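Local coordinates for vinylacetyl-CoA Delta-isomerase (Nitrosopumilus maritimus SCM1, PDB 6VJR), which probably dehydrates 4-hydroxybutyryl-CoA and isomerises vinylacetyl-CoA, using a [4Fe-4S] cluster and FAD, at residues 308-313 with 381-386; 300-305 with 425-430. All coordinates share one frame; numbering follows the deposited sequence. Where two conformers were deposited one is given.

Contact 1: 308-313 with 381-386; sequences ATIADY and QDIAGG. With FAD (flavin-adenine dinucleotide), chain V.
The ribose hydroxyl O3B of FAD donates a 2.8 Å hydrogen bond to OD1 of Asp382, in the last turn of helix 372-384 in the C-terminal helical bundle of this acyl-CoA dehydrogenase-like fold. The other carboxylate oxygen of Asp382 forms a salt bridge with Lys325, which should help to hold the group in place. Behind this polar face, apolar side chains join segment 381-386 to 308-313, with Ile310 also resting on the backbone of Ala384. Ile310 reaches both Ile383 and Ala384: its branch methyl CG2 rests 3.7 Å from CA of Ala384 and lies 4.1 Å from CG2 of Ile383. With CG1 turned opposite the backbone N (chi1 -170°), that methyl takes the position between N and the carbonyl carbon and faces Ala384. The small side chain of Ala384 suits the close backbones, whose CA atoms at Ile310 and Ala384 are 5.9 Å apart. The two isoleucines pass alongside one another, pointing opposite ways, and CB of Ala311 completes the cluster 4.0 Å from CG2 of Ile383. Were Ile310 cut back to an alanine, a gap would probably open over Ala384, leaving Ile383 less firmly held beside the FAD-binding turn. At that turn Gly385 leaves the helix with positive phi (91°), where a CB would press on its neighbour's carbonyl and on the FAD bridging oxygen O3P. The second subunit grips the same cofactor through Thr148 and Lys151, so the site spans a subunit interface. Just beyond the helix end, Gly386 N reaches the phosphate oxygen O1P at 2.9 Å, with an N-H...O angle of 155°.

Contact 2: 300-305 with 425-430; sequences GDVLIG and LRLIEN
The guanidinium of Arg426 and the carboxylate of Glu429 are the flat groups, joined on the side of helix 418-432 remote from the place where Val302 and Leu427 meet. Arg426 NH1 lies 2.9 Å from Glu429 OE1, reaching that oxygen from above the carboxylate plane, 41° out of it, while the oxygen sits only 16° off the guanidinium plane. A spacing of three residues puts both long side chains on one flank of the helix. This salt bridge has further charged neighbours: Asp244 pairs with NE of Arg426, and Arg236, a residue of the sodium site, also grips OE1 of Glu429. Two positive partners at one oxygen would probably favour its ionised form.

The face toward 300-305 is wholly aliphatic. Methyl CG1 of Val302 touches CD2 of Leu427 at 4.2 Å, and the valine and leucine lie roughly perpendicular to each other. Leu427 has its CG opposite the backbone N (chi1 -177°), which sends the forked end across to the valine. One residue further along each helix, CD1 of Leu303 comes to 4.4 Å from CG2 of Ile428; here the leucine's reach matters, because the CA atoms of this pair are 6.8 Å apart. Beta-branched Val302 and Ile428 offer a methyl close to the backbone, Leu303 and Leu427 reach across with their delta methyls, and none has a polar group to bury.

Helix 295-314 and helix 418-432 run roughly antiparallel. Leu303 also packs on Ile376 and Ala380 of helix 372-384, Ile304 meets helix 320-345, and Leu474 and Ala471 of the third subunit lie against Val302 and Leu427.

Following the chain from the N terminus, the first segments met are on helix 295-314, which supplies 300-305 to contact 2 and then, further along, 308-313 to contact 1. The chain next passes through helix 320-345 and reaches the end of helix 372-384, where contact 1 closes the inner loop. Helix 418-432 closes the outer one, so contact 1 is nested inside contact 2. Their centres lie 10 Å apart and they share a core: Ile428 CD1 packs 3.8 Å from Ile310 CG2 and 4.0 Å from Ala384 CB. Helices 295-314, 372-384 and 418-432 are thereby tied into one bundle, with the FAD on the side of contact 1.

Contact 1: 308-313 with 381-386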
loop_
_atom_site.group_PDB
_atom_site.type_symbol
_atom_site.label_atom_id
_atom_site.label_comp_id
_atom_site.label_asym_id
_atom_site.label_seq_id
_atom_site.Cartn_x
_atom_site.Cartn_y
_atom_site.Cartn_z
ATOM N N ALA A 308 7.951 -18.646 -10.242
ATOM C CA ALA A 308 9.378 -18.874 -10.479
ATOM C C ALA A 308 9.571 -19.813 -11.664
ATOM O O ALA A 308 10.515 -19.655 -12.448
ATOM C CB ALA A 308 10.069 -19.397 -9.242
ATOM N N THR A 309 8.674 -20.809 -11.767
ATOM C CA THR A 309 8.753 -21.743 -12.885
ATOM C C THR A 309 8.508 -21.040 -14.218
ATOM O O THR A 309 9.257 -21.283 -15.161
ATOM C CB THR A 309 7.832 -22.925 -12.673
ATOM O OG1 THR A 309 8.182 -23.634 -11.484
ATOM C CG2 THR A 309 7.828 -23.852 -13.865
ATOM N N ILE A 310 7.428 -20.256 -14.323
ATOM C CA ILE A 310 7.166 -19.588 -15.603
ATOM C C ILE A 310 8.303 -18.619 -15.970
ATOM O O ILE A 310 8.674 -18.495 -17.135
ATOM C CB ILE A 310 5.754 -18.974 -15.668
ATOM C CG1 ILE A 310 5.407 -18.491 -17.062
ATOM C CG2 ILE A 310 5.578 -17.818 -14.684
ATOM C CD1 ILE A 310 5.446 -19.536 -18.157
ATOM N N ALA A 311 8.889 -17.916 -15.001
ATOM C CA ALA A 311 10.025 -17.037 -15.261
ATOM C C ALA A 311 11.185 -17.820 -15.881
ATOM O O ALA A 311 11.806 -17.385 -16.859
ATOM C CB ALA A 311 10.479 -16.295 -14.022
ATOM N N ASP A 312 11.459 -19.011 -15.327
ATOM C CA ASP A 312 12.468 -19.920 -15.844
ATOM C C ASP A 312 12.161 -20.333 -17.283
ATOM O O ASP A 312 13.003 -20.159 -18.177
ATOM C CB ASP A 312 12.530 -21.094 -14.883
ATOM C CG ASP A 312 13.379 -22.268 -15.289
ATOM O OD1 ASP A 312 13.903 -22.215 -16.386
ATOM O OD2 ASP A 312 13.475 -23.242 -14.490
ATOM N N TYR A 313 10.920 -20.768 -17.527
ATOM C CA TYR A 313 10.518 -21.216 -18.857
ATOM C C TYR A 313 10.578 -20.077 -19.885
ATOM O O TYR A 313 10.784 -20.327 -21.088
ATOM C CB TYR A 313 9.101 -21.770 -18.753
ATOM C CG TYR A 313 8.940 -23.102 -18.031
ATOM C CD1 TYR A 313 10.031 -23.925 -17.739
ATOM C CD2 TYR A 313 7.664 -23.597 -17.777
ATOM C CE1 TYR A 313 9.834 -25.152 -17.141
ATOM C CE2 TYR A 313 7.475 -24.847 -17.226
ATOM C CZ TYR A 313 8.560 -25.644 -16.953
ATOM O OH TYR A 313 8.329 -26.868 -16.366
ATOM N N GLN A 381 0.719 -12.870 -11.783
ATOM C CA GLN A 381 0.233 -12.591 -13.125
ATOM C C GLN A 381 1.220 -11.704 -13.873
ATOM O O GLN A 381 1.414 -11.886 -15.066
ATOM C CB GLN A 381 -1.141 -11.939 -13.090
ATOM C CG GLN A 381 -2.213 -12.868 -12.559
ATOM C CD GLN A 381 -3.604 -12.372 -12.880
ATOM O OE1 GLN A 381 -3.793 -11.273 -13.433
ATOM N NE2 GLN A 381 -4.587 -13.213 -12.595
ATOM N N ASP A 382 1.834 -10.743 -13.185
ATOM C CA ASP A 382 2.892 -9.921 -13.813
ATOM C C ASP A 382 4.008 -10.823 -14.359
ATOM O O ASP A 382 4.426 -10.775 -15.533
ATOM C CB ASP A 382 3.445 -8.945 -12.792
ATOM C CG ASP A 382 4.569 -8.012 -13.240
ATOM O OD1 ASP A 382 5.039 -8.110 -14.429
ATOM O OD2 ASP A 382 4.989 -7.175 -12.404
ATOM N N ILE A 383 4.509 -11.717 -13.490
ATOM C CA ILE A 383 5.628 -12.573 -13.878
ATOM C C ILE A 383 5.238 -13.506 -15.026
ATOM O O ILE A 383 6.062 -13.831 -15.869
ATOM C CB ILE A 383 6.146 -13.333 -12.644
ATOM C CG1 ILE A 383 6.716 -12.351 -11.608
ATOM C CG2 ILE A 383 7.158 -14.383 -13.064
ATOM C CD1 ILE A 383 6.970 -12.907 -10.252
ATOM N N ALA A 384 3.992 -13.985 -15.050
ATOM C CA ALA A 384 3.575 -14.984 -16.042
ATOM C C ALA A 384 3.517 -14.425 -17.467
ATOM O O ALA A 384 3.852 -15.130 -18.433
ATOM C CB ALA A 384 2.245 -15.539 -15.649
ATOM N N GLY A 385 3.058 -13.187 -17.612
ATOM C CA GLY A 385 2.786 -12.640 -18.943
ATOM C C GLY A 385 1.345 -12.862 -19.410
ATOM O O GLY A 385 0.522 -13.502 -18.741
ATOM N N GLY A 386 1.038 -12.276 -20.582
ATOM C CA GLY A 386 -0.315 -12.281 -21.099
ATOM C C GLY A 386 -0.929 -13.653 -21.362
ATOM O O GLY A 386 -2.173 -13.795 -21.351
HETATM P PA FAD V . 6.334 -11.402 -21.070
HETATM O O1A FAD V . 7.123 -10.468 -21.904
HETATM O O2A FAD V . 6.652 -12.856 -21.112
HETATM O O5B FAD V . 6.389 -10.813 -19.601
HETATM C C5B FAD V . 6.366 -11.703 -18.457
HETATM C C4B FAD V . 7.225 -11.125 -17.359
HETATM O O4B FAD V . 8.603 -11.210 -17.785
HETATM C C3B FAD V . 6.978 -9.630 -17.028
HETATM O O3B FAD V . 7.196 -9.386 -15.636
HETATM C C2B FAD V . 8.046 -8.897 -17.884
HETATM O O2B FAD V . 8.455 -7.623 -17.421
HETATM C C1B FAD V . 9.190 -9.903 -17.812
HETATM N N9A FAD V . 10.144 -9.821 -18.905
HETATM C C8A FAD V . 9.956 -10.181 -20.214
HETATM N N7A FAD V . 11.018 -9.997 -20.966
HETATM C C5A FAD V . 11.966 -9.480 -20.111
HETATM C C6A FAD V . 13.309 -9.104 -20.312
HETATM N N6A FAD V . 13.924 -9.213 -21.484
HETATM N N1A FAD V . 13.990 -8.596 -19.253
HETATM C C2A FAD V . 13.336 -8.524 -18.084
HETATM N N3A FAD V . 12.081 -8.845 -17.779
HETATM C C4A FAD V . 11.444 -9.366 -18.831
HETATM N N1 FAD V . -0.662 -6.999 -27.965
HETATM C C2 FAD V . -0.952 -6.578 -29.235
HETATM O O2 FAD V . -0.091 -6.386 -30.092
HETATM N N3 FAD V . -2.266 -6.368 -29.597
HETATM C C4 FAD V . -3.380 -6.478 -28.811
HETATM O O4 FAD V . -4.517 -6.335 -29.274
HETATM C C4X FAD V . -3.086 -7.002 -27.517
HETATM N N5 FAD V . -4.115 -7.219 -26.682
HETATM C C5X FAD V . -3.857 -7.895 -25.507
HETATM C C6 FAD V . -4.907 -8.334 -24.693
HETATM C C7 FAD V . -4.675 -9.080 -23.535
HETATM C C7M FAD V . -5.826 -9.629 -22.731
HETATM C C8 FAD V . -3.374 -9.183 -23.037
HETATM C C8M FAD V . -3.073 -9.957 -21.786
HETATM C C9 FAD V . -2.324 -8.762 -23.829
HETATM C C9A FAD V . -2.542 -8.106 -25.061
HETATM N N10 FAD V . -1.492 -7.701 -25.890
HETATM C C10 FAD V . -1.709 -7.235 -27.175
HETATM C "C1'" FAD V . -0.138 -8.166 -25.548
HETATM C "C2'" FAD V . 0.618 -7.403 -24.477
HETATM O "O2'" FAD V . 1.184 -6.252 -25.092
HETATM C "C3'" FAD V . 1.694 -8.304 -23.900
HETATM O "O3'" FAD V . 1.007 -9.238 -23.084
HETATM C "C4'" FAD V . 2.794 -7.548 -23.141
HETATM O "O4'" FAD V . 3.648 -6.793 -23.992
HETATM C "C5'" FAD V . 3.627 -8.473 -22.282
HETATM O "O5'" FAD V . 4.272 -9.429 -23.172
HETATM P P FAD V . 4.128 -10.986 -22.848
HETATM O O1P FAD V . 2.726 -11.347 -22.719
HETATM O O2P FAD V . 4.957 -11.687 -23.854
HETATM O O3P FAD V . 4.769 -11.214 -21.427
#

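Contact 2: 300-305 with 425-430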
loop_
_atom_site.group_PDB
_atom_site.type_symbol
_atom_site.label_atom_id
_atom_site.label_comp_id
_atom_site.label_asym_id
_atom_site.label_seq_id
_atom_site.Cartn_x
_atom_site.Cartn_y
_atom_site.Cartn_z
ATOM N N GLY A 300 0.294 -20.098 -1.020
ATOM C CA GLY A 300 1.258 -19.082 -1.401
ATOM C C GLY A 300 2.567 -19.693 -1.879
ATOM O O GLY A 300 3.124 -19.247 -2.876
ATOM N N ASP A 301 3.054 -20.730 -1.163
ATOM C CA ASP A 301 4.287 -21.407 -1.553
ATOM C C ASP A 301 4.162 -21.998 -2.964
ATOM O O ASP A 301 5.063 -21.887 -3.796
ATOM C CB ASP A 301 4.585 -22.532 -0.565
ATOM C CG ASP A 301 4.974 -22.071 0.837
ATOM O OD1 ASP A 301 5.525 -20.959 0.962
ATOM O OD2 ASP A 301 4.722 -22.857 1.828
ATOM N N VAL A 302 3.022 -22.609 -3.259
ATOM C CA VAL A 302 2.740 -23.161 -4.589
ATOM C C VAL A 302 2.738 -22.048 -5.644
ATOM O O VAL A 302 3.351 -22.206 -6.690
ATOM C CB VAL A 302 1.416 -23.952 -4.584
ATOM C CG1 VAL A 302 1.009 -24.359 -5.992
ATOM C CG2 VAL A 302 1.465 -25.156 -3.665
ATOM N N LEU A 303 2.032 -20.945 -5.392
ATOM C CA LEU A 303 1.920 -19.851 -6.349
ATOM C C LEU A 303 3.283 -19.220 -6.631
ATOM O O LEU A 303 3.621 -18.874 -7.746
ATOM C CB LEU A 303 0.842 -18.902 -5.865
ATOM C CG LEU A 303 0.473 -17.817 -6.878
ATOM C CD1 LEU A 303 0.154 -18.341 -8.223
ATOM C CD2 LEU A 303 -0.723 -17.033 -6.307
ATOM N N ILE A 304 4.087 -19.063 -5.578
ATOM C CA ILE A 304 5.435 -18.532 -5.715
ATOM C C ILE A 304 6.256 -19.471 -6.607
ATOM O O ILE A 304 6.945 -19.076 -7.547
ATOM C CB ILE A 304 6.076 -18.343 -4.341
ATOM C CG1 ILE A 304 5.411 -17.230 -3.563
ATOM C CG2 ILE A 304 7.583 -18.164 -4.483
ATOM C CD1 ILE A 304 5.756 -17.229 -2.091
ATOM N N GLY A 305 6.150 -20.770 -6.328
ATOM C CA GLY A 305 6.805 -21.766 -7.138
ATOM C C GLY A 305 6.353 -21.717 -8.606
ATOM O O GLY A 305 7.173 -21.901 -9.510
ATOM N N LEU A 425 1.204 -22.182 -16.687
ATOM C CA LEU A 425 0.320 -21.043 -16.895
ATOM C C LEU A 425 -1.108 -21.327 -16.425
ATOM O O LEU A 425 -1.726 -20.488 -15.754
ATOM C CB LEU A 425 0.351 -20.587 -18.354
ATOM C CG LEU A 425 1.659 -19.948 -18.838
ATOM C CD1 LEU A 425 1.742 -19.963 -20.329
ATOM C CD2 LEU A 425 1.736 -18.524 -18.331
ATOM N N ARG A 426 -1.613 -22.517 -16.754
ATOM C CA ARG A 426 -2.950 -22.928 -16.289
ATOM C C ARG A 426 -3.014 -22.985 -14.760
ATOM O O ARG A 426 -4.030 -22.661 -14.174
ATOM C CB ARG A 426 -3.398 -24.249 -16.922
ATOM C CG ARG A 426 -3.738 -24.062 -18.402
ATOM C CD ARG A 426 -4.951 -23.178 -18.587
ATOM N NE ARG A 426 -5.435 -23.303 -19.956
ATOM C CZ ARG A 426 -5.886 -22.264 -20.702
ATOM N NH1 ARG A 426 -6.205 -21.140 -20.103
ATOM N NH2 ARG A 426 -6.086 -22.429 -22.001
ATOM N N LEU A 427 -1.943 -23.461 -14.098
ATOM C CA LEU A 427 -1.909 -23.470 -12.647
ATOM C C LEU A 427 -2.080 -22.052 -12.085
ATOM O O LEU A 427 -2.884 -21.823 -11.149
ATOM C CB LEU A 427 -0.717 -24.219 -12.080
ATOM C CG LEU A 427 -0.676 -24.304 -10.558
ATOM C CD1 LEU A 427 -1.856 -25.062 -9.980
ATOM C CD2 LEU A 427 0.632 -24.919 -10.122
ATOM N N ILE A 428 -1.328 -21.102 -12.648
ATOM C CA ILE A 428 -1.430 -19.702 -12.214
ATOM C C ILE A 428 -2.841 -19.166 -12.451
ATOM O O ILE A 428 -3.417 -18.544 -11.559
ATOM C CB ILE A 428 -0.339 -18.830 -12.856
ATOM C CG1 ILE A 428 1.040 -19.306 -12.432
ATOM C CG2 ILE A 428 -0.545 -17.376 -12.453
ATOM C CD1 ILE A 428 2.197 -18.664 -13.187
ATOM N N GLU A 429 -3.412 -19.425 -13.629
ATOM C CA GLU A 429 -4.785 -19.016 -13.909
ATOM C C GLU A 429 -5.764 -19.599 -12.881
ATOM O O GLU A 429 -6.628 -18.922 -12.343
ATOM C CB GLU A 429 -5.155 -19.424 -15.335
ATOM C CG GLU A 429 -6.516 -18.921 -15.791
ATOM C CD GLU A 429 -7.143 -19.649 -17.001
ATOM O OE1 GLU A 429 -6.711 -20.795 -17.305
ATOM O OE2 GLU A 429 -8.059 -19.090 -17.662
ATOM N N ASN A 430 -5.593 -20.883 -12.580
ATOM C CA ASN A 430 -6.466 -21.584 -11.660
ATOM C C ASN A 430 -6.459 -20.971 -10.264
ATOM O O ASN A 430 -7.487 -20.927 -9.606
ATOM C CB ASN A 430 -6.032 -23.048 -11.600
ATOM C CG ASN A 430 -6.637 -23.877 -10.493
ATOM O OD1 ASN A 430 -7.812 -24.269 -10.530
ATOM N ND2 ASN A 430 -5.850 -24.106 -9.471
#